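Local structure of p-47 protein (Clostridium botulinum E1 str. 'BoNT E Beluga', 5WIX) at residues E68-G73 and I102-I107; Y295-N300 and K385-S390; E326-K331 and L367-P372. The protein is of unknown function but has a BPI-like tulip-domain topology, so it may bind lipids or other apolar ligands. All coordinates share one frame; numbering follows the deposited sequence.

Contact 1 of 3, residues E68-G73 and I102-I107; sequences EIINGG and IPILEI
Ile70 lays the end of its side chain against the end of Ile104. The two methyl carbons meet loosely, with Ile70 CD1 4.4 Å from Ile104 CD1. Ile70 points toward the other strand from its backbone. Ile104 leaves its strand across that line and bridges the gap with an extended chain: CG1 is anti to its carbonyl carbon (chi1 -64°) and CD1 is swung away from CA. The CA atoms of Ile70 and Ile104 are 9.4 Å apart. That is the spacing of strands separated by a third, not of direct neighbours.

Farther along, Glu106 reaches for the turn that follows Ile70. Its chain is extended beyond CG and carries the carboxylate to the backbone of Gly72. There two acceptors, Glu106 OE1 and Gly72 O, are modelled 3.0 Å apart, a doubtful approach and not a bond. Glu106 OE1 is satisfied outside the two segments; Arg79 lies near it as a long, weak ion pair. Gly72 has a positive phi of 96°, a conformation that glycine takes easily, and it turns the chain into Gly73.

The contact spans a curved antiparallel sheet. Strand 78-85 lies between strands 58-70 and 104-113 and pairs with both. Its Arg79 bonds to the backbone of Ile70 and is touched by the Ile70 side chain. Ile104 bonds by its backbone to Asp141 and Leu142. Ile69, next to Ile70, packs on Val34 of helix 31-42.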
loop_
_atom_site.group_PDB
_atom_site.type_symbol
_atom_site.label_atom_id
_atom_site.label_comp_id
_atom_site.label_asym_id
_atom_site.label_seq_id
_atom_site.Cartn_x
_atom_site.Cartn_y
_atom_site.Cartn_z
ATOM N N GLU A 68 0.872 -1.539 -26.398
ATOM C CA GLU A 68 1.827 -0.834 -25.558
ATOM C C GLU A 68 1.134 0.304 -24.836
ATOM O O GLU A 68 0.702 1.283 -25.453
ATOM C CB GLU A 68 2.997 -0.316 -26.401
ATOM C CG GLU A 68 4.062 0.453 -25.646
ATOM C CD GLU A 68 5.119 1.010 -26.585
ATOM O OE1 GLU A 68 5.542 0.277 -27.507
ATOM O OE2 GLU A 68 5.508 2.185 -26.414
ATOM N N ILE A 69 1.011 0.153 -23.525
ATOM C CA ILE A 69 0.360 1.149 -22.689
ATOM C C ILE A 69 1.235 2.400 -22.632
ATOM O O ILE A 69 2.471 2.293 -22.566
ATOM C CB ILE A 69 0.110 0.578 -21.283
ATOM C CG1 ILE A 69 -0.446 -0.840 -21.415
ATOM C CG2 ILE A 69 -0.830 1.472 -20.483
ATOM C CD1 ILE A 69 -0.436 -1.620 -20.133
ATOM N N ILE A 70 0.611 3.577 -22.698
ATOM C CA ILE A 70 1.363 4.834 -22.680
ATOM C C ILE A 70 0.677 5.860 -21.791
ATOM O O ILE A 70 -0.425 5.628 -21.277
ATOM C CB ILE A 70 1.561 5.462 -24.123
ATOM C CG1 ILE A 70 0.267 6.092 -24.659
ATOM C CG2 ILE A 70 2.138 4.447 -25.112
ATOM C CD1 ILE A 70 0.460 6.982 -25.900
ATOM N N ASN A 71 1.339 7.000 -21.615
ATOM C CA ASN A 71 0.771 8.129 -20.877
ATOM C C ASN A 71 -0.527 8.646 -21.469
ATOM O O ASN A 71 -0.922 8.251 -22.560
ATOM C CB ASN A 71 1.754 9.301 -20.823
ATOM C CG ASN A 71 2.964 9.019 -19.963
ATOM O OD1 ASN A 71 3.595 7.977 -20.091
ATOM N ND2 ASN A 71 3.301 9.958 -19.087
ATOM N N GLY A 72 -1.166 9.562 -20.754
ATOM C CA GLY A 72 -2.342 10.243 -21.260
ATOM C C GLY A 72 -3.609 9.585 -20.768
ATOM O O GLY A 72 -4.721 10.091 -20.985
ATOM N N GLY A 73 -3.428 8.443 -20.114
ATOM C CA GLY A 73 -4.530 7.734 -19.496
ATOM C C GLY A 73 -5.108 8.499 -18.320
ATOM O O GLY A 73 -4.399 8.816 -17.362
ATOM N N ILE A 102 -0.645 2.335 -36.995
ATOM C CA ILE A 102 -0.488 2.336 -35.549
ATOM C C ILE A 102 -1.472 3.300 -34.882
ATOM O O ILE A 102 -1.151 4.473 -34.642
ATOM C CB ILE A 102 0.954 2.684 -35.153
ATOM C CG1 ILE A 102 1.930 1.793 -35.923
ATOM C CG2 ILE A 102 1.141 2.505 -33.660
ATOM C CD1 ILE A 102 3.376 2.110 -35.671
ATOM N N PRO A 103 -2.690 2.797 -34.604
ATOM C CA PRO A 103 -3.736 3.581 -33.944
ATOM C C PRO A 103 -3.476 3.750 -32.462
ATOM O O PRO A 103 -2.789 2.934 -31.833
ATOM C CB PRO A 103 -5.008 2.757 -34.184
ATOM C CG PRO A 103 -4.550 1.380 -34.476
ATOM C CD PRO A 103 -3.179 1.484 -35.068
ATOM N N ILE A 104 -4.029 4.815 -31.901
ATOM C CA ILE A 104 -3.898 5.039 -30.475
ATOM C C ILE A 104 -5.267 5.183 -29.833
ATOM O O ILE A 104 -6.055 6.083 -30.167
ATOM C CB ILE A 104 -3.045 6.274 -30.188
ATOM C CG1 ILE A 104 -1.618 6.046 -30.704
ATOM C CG2 ILE A 104 -3.066 6.594 -28.706
ATOM C CD1 ILE A 104 -0.605 7.038 -30.183
ATOM N N LEU A 105 -5.531 4.268 -28.911
ATOM C CA LEU A 105 -6.819 4.158 -28.245
ATOM C C LEU A 105 -6.725 4.535 -26.782
ATOM O O LEU A 105 -5.646 4.525 -26.195
ATOM C CB LEU A 105 -7.346 2.728 -28.360
ATOM C CG LEU A 105 -7.198 2.143 -29.758
ATOM C CD1 LEU A 105 -7.484 0.647 -29.782
ATOM C CD2 LEU A 105 -8.159 2.891 -30.647
ATOM N N GLU A 106 -7.868 4.874 -26.205
ATOM C CA GLU A 106 -8.031 4.917 -24.759
ATOM C C GLU A 106 -9.084 3.885 -24.418
ATOM O O GLU A 106 -10.138 3.852 -25.061
ATOM C CB GLU A 106 -8.460 6.300 -24.266
ATOM C CG GLU A 106 -7.323 7.276 -24.052
ATOM C CD GLU A 106 -7.816 8.566 -23.426
ATOM O OE1 GLU A 106 -7.024 9.234 -22.722
ATOM O OE2 GLU A 106 -9.004 8.908 -23.629
ATOM N N ILE A 107 -8.801 3.028 -23.438
ATOM C CA ILE A 107 -9.744 1.977 -23.050
ATOM C C ILE A 107 -9.998 1.898 -21.538
ATOM O O ILE A 107 -9.170 2.331 -20.731
ATOM C CB ILE A 107 -9.262 0.593 -23.518
ATOM C CG1 ILE A 107 -8.565 0.682 -24.866
ATOM C CG2 ILE A 107 -10.428 -0.358 -23.629
ATOM C CD1 ILE A 107 -8.375 -0.664 -25.517
#

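Contact 2 of 3, residues Y295-N300 and K385-S390; sequences YYPEIN and KSFRDS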
loop_
_atom_site.group_PDB
_atom_site.type_symbol
_atom_site.label_atom_id
_atom_site.label_comp_id
_atom_site.label_asym_id
_atom_site.label_seq_id
_atom_site.Cartn_x
_atom_site.Cartn_y
_atom_site.Cartn_z
ATOM N N TYR A 295 9.981 -4.865 42.406
ATOM C CA TYR A 295 9.049 -3.751 42.270
ATOM C C TYR A 295 8.255 -3.891 40.963
ATOM O O TYR A 295 8.718 -4.532 40.018
ATOM C CB TYR A 295 9.793 -2.422 42.357
ATOM C CG TYR A 295 10.616 -2.283 43.634
ATOM C CD1 TYR A 295 10.166 -1.509 44.700
ATOM C CD2 TYR A 295 11.854 -2.924 43.764
ATOM C CE1 TYR A 295 10.922 -1.384 45.864
ATOM C CE2 TYR A 295 12.615 -2.804 44.910
ATOM C CZ TYR A 295 12.149 -2.036 45.966
ATOM O OH TYR A 295 12.921 -1.933 47.112
ATOM N N TYR A 296 7.047 -3.328 40.936
ATOM C CA TYR A 296 6.083 -3.552 39.858
ATOM C C TYR A 296 5.436 -2.256 39.436
ATOM O O TYR A 296 4.276 -1.994 39.773
ATOM C CB TYR A 296 4.983 -4.521 40.283
ATOM C CG TYR A 296 5.416 -5.950 40.462
ATOM C CD1 TYR A 296 5.173 -6.887 39.476
ATOM C CD2 TYR A 296 6.059 -6.367 41.622
ATOM C CE1 TYR A 296 5.557 -8.202 39.631
ATOM C CE2 TYR A 296 6.455 -7.693 41.795
ATOM C CZ TYR A 296 6.198 -8.608 40.793
ATOM O OH TYR A 296 6.583 -9.928 40.940
ATOM N N PRO A 297 6.173 -1.444 38.663
ATOM C CA PRO A 297 5.701 -0.085 38.376
ATOM C C PRO A 297 4.487 -0.124 37.484
ATOM O O PRO A 297 4.251 -1.153 36.855
ATOM C CB PRO A 297 6.890 0.556 37.678
ATOM C CG PRO A 297 7.554 -0.594 36.994
ATOM C CD PRO A 297 7.387 -1.782 37.899
ATOM N N GLU A 298 3.717 0.959 37.444
ATOM C CA GLU A 298 2.585 1.023 36.528
ATOM C C GLU A 298 2.532 2.358 35.805
ATOM O O GLU A 298 2.506 3.424 36.432
ATOM C CB GLU A 298 1.271 0.762 37.265
ATOM C CG GLU A 298 1.037 1.663 38.439
ATOM C CD GLU A 298 -0.012 1.118 39.390
ATOM O OE1 GLU A 298 -1.170 1.577 39.274
ATOM O OE2 GLU A 298 0.319 0.248 40.244
ATOM N N ILE A 299 2.518 2.287 34.477
ATOM C CA ILE A 299 2.319 3.464 33.650
ATOM C C ILE A 299 0.827 3.786 33.568
ATOM O O ILE A 299 0.013 2.913 33.253
ATOM C CB ILE A 299 2.885 3.265 32.233
ATOM C CG1 ILE A 299 4.379 2.929 32.288
ATOM C CG2 ILE A 299 2.707 4.535 31.449
ATOM C CD1 ILE A 299 4.781 1.701 31.485
ATOM N N ASN A 300 0.472 5.038 33.836
ATOM C CA ASN A 300 -0.933 5.418 33.940
ATOM C C ASN A 300 -1.555 6.058 32.706
ATOM O O ASN A 300 -2.749 5.863 32.453
ATOM C CB ASN A 300 -1.111 6.355 35.120
ATOM C CG ASN A 300 -1.237 5.610 36.409
ATOM O OD1 ASN A 300 -1.927 4.590 36.476
ATOM N ND2 ASN A 300 -0.553 6.090 37.442
ATOM N N LYS A 385 14.402 3.058 32.899
ATOM C CA LYS A 385 15.240 2.320 31.970
ATOM C C LYS A 385 14.431 1.192 31.365
ATOM O O LYS A 385 14.386 1.047 30.147
ATOM C CB LYS A 385 16.509 1.815 32.668
ATOM C CG LYS A 385 17.404 2.987 33.119
ATOM C CD LYS A 385 18.730 2.553 33.752
ATOM C CE LYS A 385 19.614 3.772 34.082
ATOM N NZ LYS A 385 20.923 3.377 34.695
ATOM N N SER A 386 13.746 0.441 32.216
ATOM C CA SER A 386 12.937 -0.669 31.746
ATOM C C SER A 386 11.993 -0.233 30.640
ATOM O O SER A 386 11.853 -0.939 29.652
ATOM C CB SER A 386 12.134 -1.288 32.892
ATOM O OG SER A 386 11.987 -2.690 32.679
ATOM N N PHE A 387 11.372 0.935 30.818
ATOM C CA PHE A 387 10.408 1.480 29.860
ATOM C C PHE A 387 11.036 1.735 28.486
ATOM O O PHE A 387 10.696 1.093 27.476
ATOM C CB PHE A 387 9.828 2.795 30.376
ATOM C CG PHE A 387 9.006 2.662 31.612
ATOM C CD1 PHE A 387 8.540 1.425 32.028
ATOM C CD2 PHE A 387 8.683 3.792 32.358
ATOM C CE1 PHE A 387 7.775 1.320 33.173
ATOM C CE2 PHE A 387 7.916 3.697 33.504
ATOM C CZ PHE A 387 7.461 2.462 33.913
ATOM N N ARG A 388 11.937 2.712 28.476
ATOM C CA ARG A 388 12.768 2.989 27.324
ATOM C C ARG A 388 13.232 1.717 26.616
ATOM O O ARG A 388 13.012 1.548 25.425
ATOM C CB ARG A 388 13.982 3.816 27.741
ATOM C CG ARG A 388 15.014 3.915 26.650
ATOM C CD ARG A 388 16.148 4.810 27.043
ATOM N NE ARG A 388 16.951 4.195 28.079
ATOM C CZ ARG A 388 17.818 4.857 28.835
ATOM N NH1 ARG A 388 17.981 6.172 28.668
ATOM N NH2 ARG A 388 18.510 4.200 29.764
ATOM N N ASP A 389 13.839 0.809 27.365
ATOM C CA ASP A 389 14.371 -0.422 26.792
ATOM C C ASP A 389 13.317 -1.169 25.948
ATOM O O ASP A 389 13.663 -1.846 24.964
ATOM C CB ASP A 389 14.921 -1.333 27.907
ATOM C CG ASP A 389 16.323 -0.921 28.382
ATOM O OD1 ASP A 389 16.674 0.286 28.322
ATOM O OD2 ASP A 389 17.077 -1.824 28.822
ATOM N N SER A 390 12.042 -1.018 26.316
ATOM C CA SER A 390 10.970 -1.797 25.691
ATOM C C SER A 390 10.530 -1.160 24.396
ATOM O O SER A 390 9.806 -1.773 23.620
ATOM C CB SER A 390 9.752 -1.915 26.610
ATOM O OG SER A 390 9.047 -0.679 26.637
#
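Of the residues in 385-390, Phe387 is the one that meets Pro297 and Ile299. The residues before it face other partners. Lys385 makes a cation-pi contact with Trp382. Ser386 OG accepts the indole N-H of Trp285 (NE1), which ties the helix to the loop beside the sheet.

Phe387 then points at the strand. With CG beside the backbone N (chi1 -65°), the ring meets Ile299 coming from the opposite direction. Ile299 CD1 sits over one ring face, 3.8 Å from the centroid of the Phe387 ring and 24° off its normal. This is a CH-pi contact, offset toward the rim on the CE1 side. Ile299 CG1 follows along the same side chain and lies 3.5 Å from Phe387 CZ. Pro297 is the looser partner, with its CB 4.3 Å from Phe387 CZ and oblique to the ring.

The arrangement belongs to the tulip fold, in which a long helix, here 370-390, is cradled by a strongly curved antiparallel sheet. Leu316, Leu332 and Met334 from neighbouring strands also touch Phe387, and Trp285 meets it edge-to-face.

Arg388 packs on Met334 and Cys336 of strand 328-343 and on Met359 of strand 348-363. Asp389 OD1 lies in plane at the edge of the Arg388 guanidinium, a long ion pair at 3.9 Å from NE. Asp389 N donates to Lys385 O, four residues back. Ser390 grips Phe387 O twice. Its N donates at 2.8 Å to Phe387 O, and its OG donates in the carbonyl plane, onto a lone pair. Ser390 O accepts a bond from Asn255 ND2.

Contact 3 of 3, residues E326-K331 and L367-P372; sequences ERIYSK and LLDGIP
Ile328 carries the strand side of this contact, and its CD1 is the atom that touches both partners. The better packed part is apolar. Ile328 CD1 lies 4.3 Å from Pro372 CG, so a methyl group meets the corner of a proline ring. The long branch of Ile328 is kept stretched (chi2 172°), which carries CD1 to the proline. Ile328 and Pro372 both point toward each other from backbones whose CA atoms are 7.9 Å apart.

The looser side is polar. Asp369 OD2 stands 4.4 Å from the same Ile328 CD1, at the margin of the contact. Asp369 is the centre of an inverse gamma turn and occupies the N-cap position of helix 370-390. Its carboxylate makes no capping bond, although a negative charge at this helix end would probably be favoured. Pro372 fits in the first turn, where a residue without an amide proton costs the helix little.

Beyond the corner at Glu326 and Arg327, strand 328-343 runs between strands 311-322 and 348-363. Ile328 bonds by its backbone to Leu322 and also packs on the Leu322 side chain. Farther along the strand, Ser330 OG hydrogen-bonds to Ala376 O of helix 370-390.

The touching residues are all only partly exposed, and just 94 Å² is buried between the segments. With one methyl against a proline ring and a carboxylate alongside, the contact is small and van der Waals in kind. Its chemistry fixes no precise orientation, in contrast to the directed bond at Ser330.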
loop_
_atom_site.group_PDB
_atom_site.type_symbol
_atom_site.label_atom_id
_atom_site.label_comp_id
_atom_site.label_asym_id
_atom_site.label_seq_id
_atom_site.Cartn_x
_atom_site.Cartn_y
_atom_site.Cartn_z
ATOM N N GLU A 326 4.048 0.746 51.397
ATOM C CA GLU A 326 3.096 0.858 50.301
ATOM C C GLU A 326 2.746 2.298 49.959
ATOM O O GLU A 326 2.603 2.652 48.788
ATOM C CB GLU A 326 1.832 0.064 50.634
ATOM C CG GLU A 326 2.033 -1.440 50.518
ATOM C CD GLU A 326 2.610 -1.838 49.166
ATOM O OE1 GLU A 326 2.221 -1.221 48.148
ATOM O OE2 GLU A 326 3.456 -2.759 49.126
ATOM N N ARG A 327 2.657 3.133 50.987
ATOM C CA ARG A 327 2.211 4.504 50.810
ATOM C C ARG A 327 3.362 5.472 50.518
ATOM O O ARG A 327 3.234 6.686 50.686
ATOM C CB ARG A 327 1.430 4.925 52.043
ATOM C CG ARG A 327 0.314 3.945 52.334
ATOM C CD ARG A 327 -0.439 4.304 53.589
ATOM N NE ARG A 327 -1.650 3.502 53.741
ATOM C CZ ARG A 327 -2.489 3.612 54.765
ATOM N NH1 ARG A 327 -2.246 4.489 55.730
ATOM N NH2 ARG A 327 -3.571 2.846 54.830
ATOM N N ILE A 328 4.482 4.924 50.059
ATOM C CA ILE A 328 5.600 5.731 49.603
ATOM C C ILE A 328 5.997 5.253 48.215
ATOM O O ILE A 328 6.445 4.115 48.040
ATOM C CB ILE A 328 6.801 5.658 50.558
ATOM C CG1 ILE A 328 6.451 6.315 51.883
ATOM C CG2 ILE A 328 8.015 6.365 49.983
ATOM C CD1 ILE A 328 7.506 6.114 52.964
ATOM N N TYR A 329 5.823 6.144 47.236
ATOM C CA TYR A 329 6.000 5.839 45.814
ATOM C C TYR A 329 6.903 6.850 45.108
ATOM O O TYR A 329 7.259 7.890 45.663
ATOM C CB TYR A 329 4.638 5.806 45.109
ATOM C CG TYR A 329 3.869 7.115 45.208
ATOM C CD1 TYR A 329 4.077 8.145 44.293
ATOM C CD2 TYR A 329 2.933 7.318 46.214
ATOM C CE1 TYR A 329 3.371 9.340 44.381
ATOM C CE2 TYR A 329 2.228 8.514 46.311
ATOM C CZ TYR A 329 2.453 9.518 45.396
ATOM O OH TYR A 329 1.751 10.697 45.497
ATOM N N SER A 330 7.246 6.550 43.862
ATOM C CA SER A 330 8.079 7.428 43.053
ATOM C C SER A 330 7.360 7.757 41.742
ATOM O O SER A 330 7.023 6.845 40.976
ATOM C CB SER A 330 9.434 6.756 42.782
ATOM O OG SER A 330 10.439 7.709 42.476
ATOM N N LYS A 331 7.118 9.044 41.483
ATOM C CA LYS A 331 6.435 9.428 40.244
ATOM C C LYS A 331 7.417 9.416 39.058
ATOM O O LYS A 331 8.528 9.956 39.134
ATOM C CB LYS A 331 5.737 10.788 40.383
ATOM C CG LYS A 331 6.638 11.987 40.600
ATOM C CD LYS A 331 5.815 13.233 40.944
ATOM C CE LYS A 331 6.698 14.461 41.194
ATOM N NZ LYS A 331 5.913 15.639 41.681
ATOM N N LEU A 367 10.194 15.086 55.164
ATOM C CA LEU A 367 11.127 15.187 56.274
ATOM C C LEU A 367 12.209 14.093 56.253
ATOM O O LEU A 367 12.863 13.875 55.233
ATOM C CB LEU A 367 10.361 15.219 57.607
ATOM C CG LEU A 367 10.984 16.051 58.729
ATOM C CD1 LEU A 367 10.740 17.535 58.498
ATOM C CD2 LEU A 367 10.444 15.619 60.082
ATOM N N LEU A 368 12.317 13.443 57.412
ATOM C CA LEU A 368 13.404 12.573 57.849
ATOM C C LEU A 368 13.636 11.304 57.045
ATOM O O LEU A 368 14.779 10.869 56.894
ATOM C CB LEU A 368 13.222 12.213 59.329
ATOM C CG LEU A 368 13.795 13.205 60.342
ATOM C CD1 LEU A 368 15.272 13.449 60.081
ATOM C CD2 LEU A 368 13.018 14.512 60.312
ATOM N N ASP A 369 12.569 10.691 56.546
ATOM C CA ASP A 369 12.693 9.349 56.011
ATOM C C ASP A 369 13.315 9.454 54.636
ATOM O O ASP A 369 12.671 9.262 53.604
ATOM C CB ASP A 369 11.322 8.676 55.923
ATOM C CG ASP A 369 10.274 9.569 55.288
ATOM O OD1 ASP A 369 10.657 10.529 54.585
ATOM O OD2 ASP A 369 9.069 9.312 55.491
ATOM N N GLY A 370 14.606 9.769 54.666
ATOM C CA GLY A 370 15.441 9.880 53.492
ATOM C C GLY A 370 15.790 8.497 52.993
ATOM O O GLY A 370 15.996 8.290 51.799
ATOM N N ILE A 371 15.846 7.543 53.915
ATOM C CA ILE A 371 16.231 6.171 53.594
ATOM C C ILE A 371 15.278 5.484 52.606
ATOM O O ILE A 371 15.739 4.829 51.671
ATOM C CB ILE A 371 16.329 5.290 54.856
ATOM C CG1 ILE A 371 16.854 6.087 56.069
ATOM C CG2 ILE A 371 17.135 4.040 54.552
ATOM C CD1 ILE A 371 18.237 6.705 55.905
ATOM N N PRO A 372 13.952 5.605 52.801
ATOM C CA PRO A 372 13.140 5.071 51.702
ATOM C C PRO A 372 13.205 5.950 50.449
ATOM O O PRO A 372 13.211 5.411 49.335
ATOM C CB PRO A 372 11.727 5.052 52.287
ATOM C CG PRO A 372 11.749 6.100 53.313
ATOM C CD PRO A 372 13.110 6.007 53.937
#

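Contacts 2 and 3 belong to one end of the elongated chain and contact 1 to the other side of its centre. Contacts 2 and 3 share helix 370-390: contact 3 lies at its start and contact 2 at its end, both against the same curved sheet. Their centres are 19 Å apart, with nearest atoms about 7 Å apart. In sequence, contact 3 is nested inside the loop that contact 2 closes. Contact 1 closes before either opens. Its centre lies 60 Å from that of contact 2 and 78 Å from that of contact 3, in a different sheet. Its nearest atoms are about 45 Å from contact 2 and about 58 Å from contact 3.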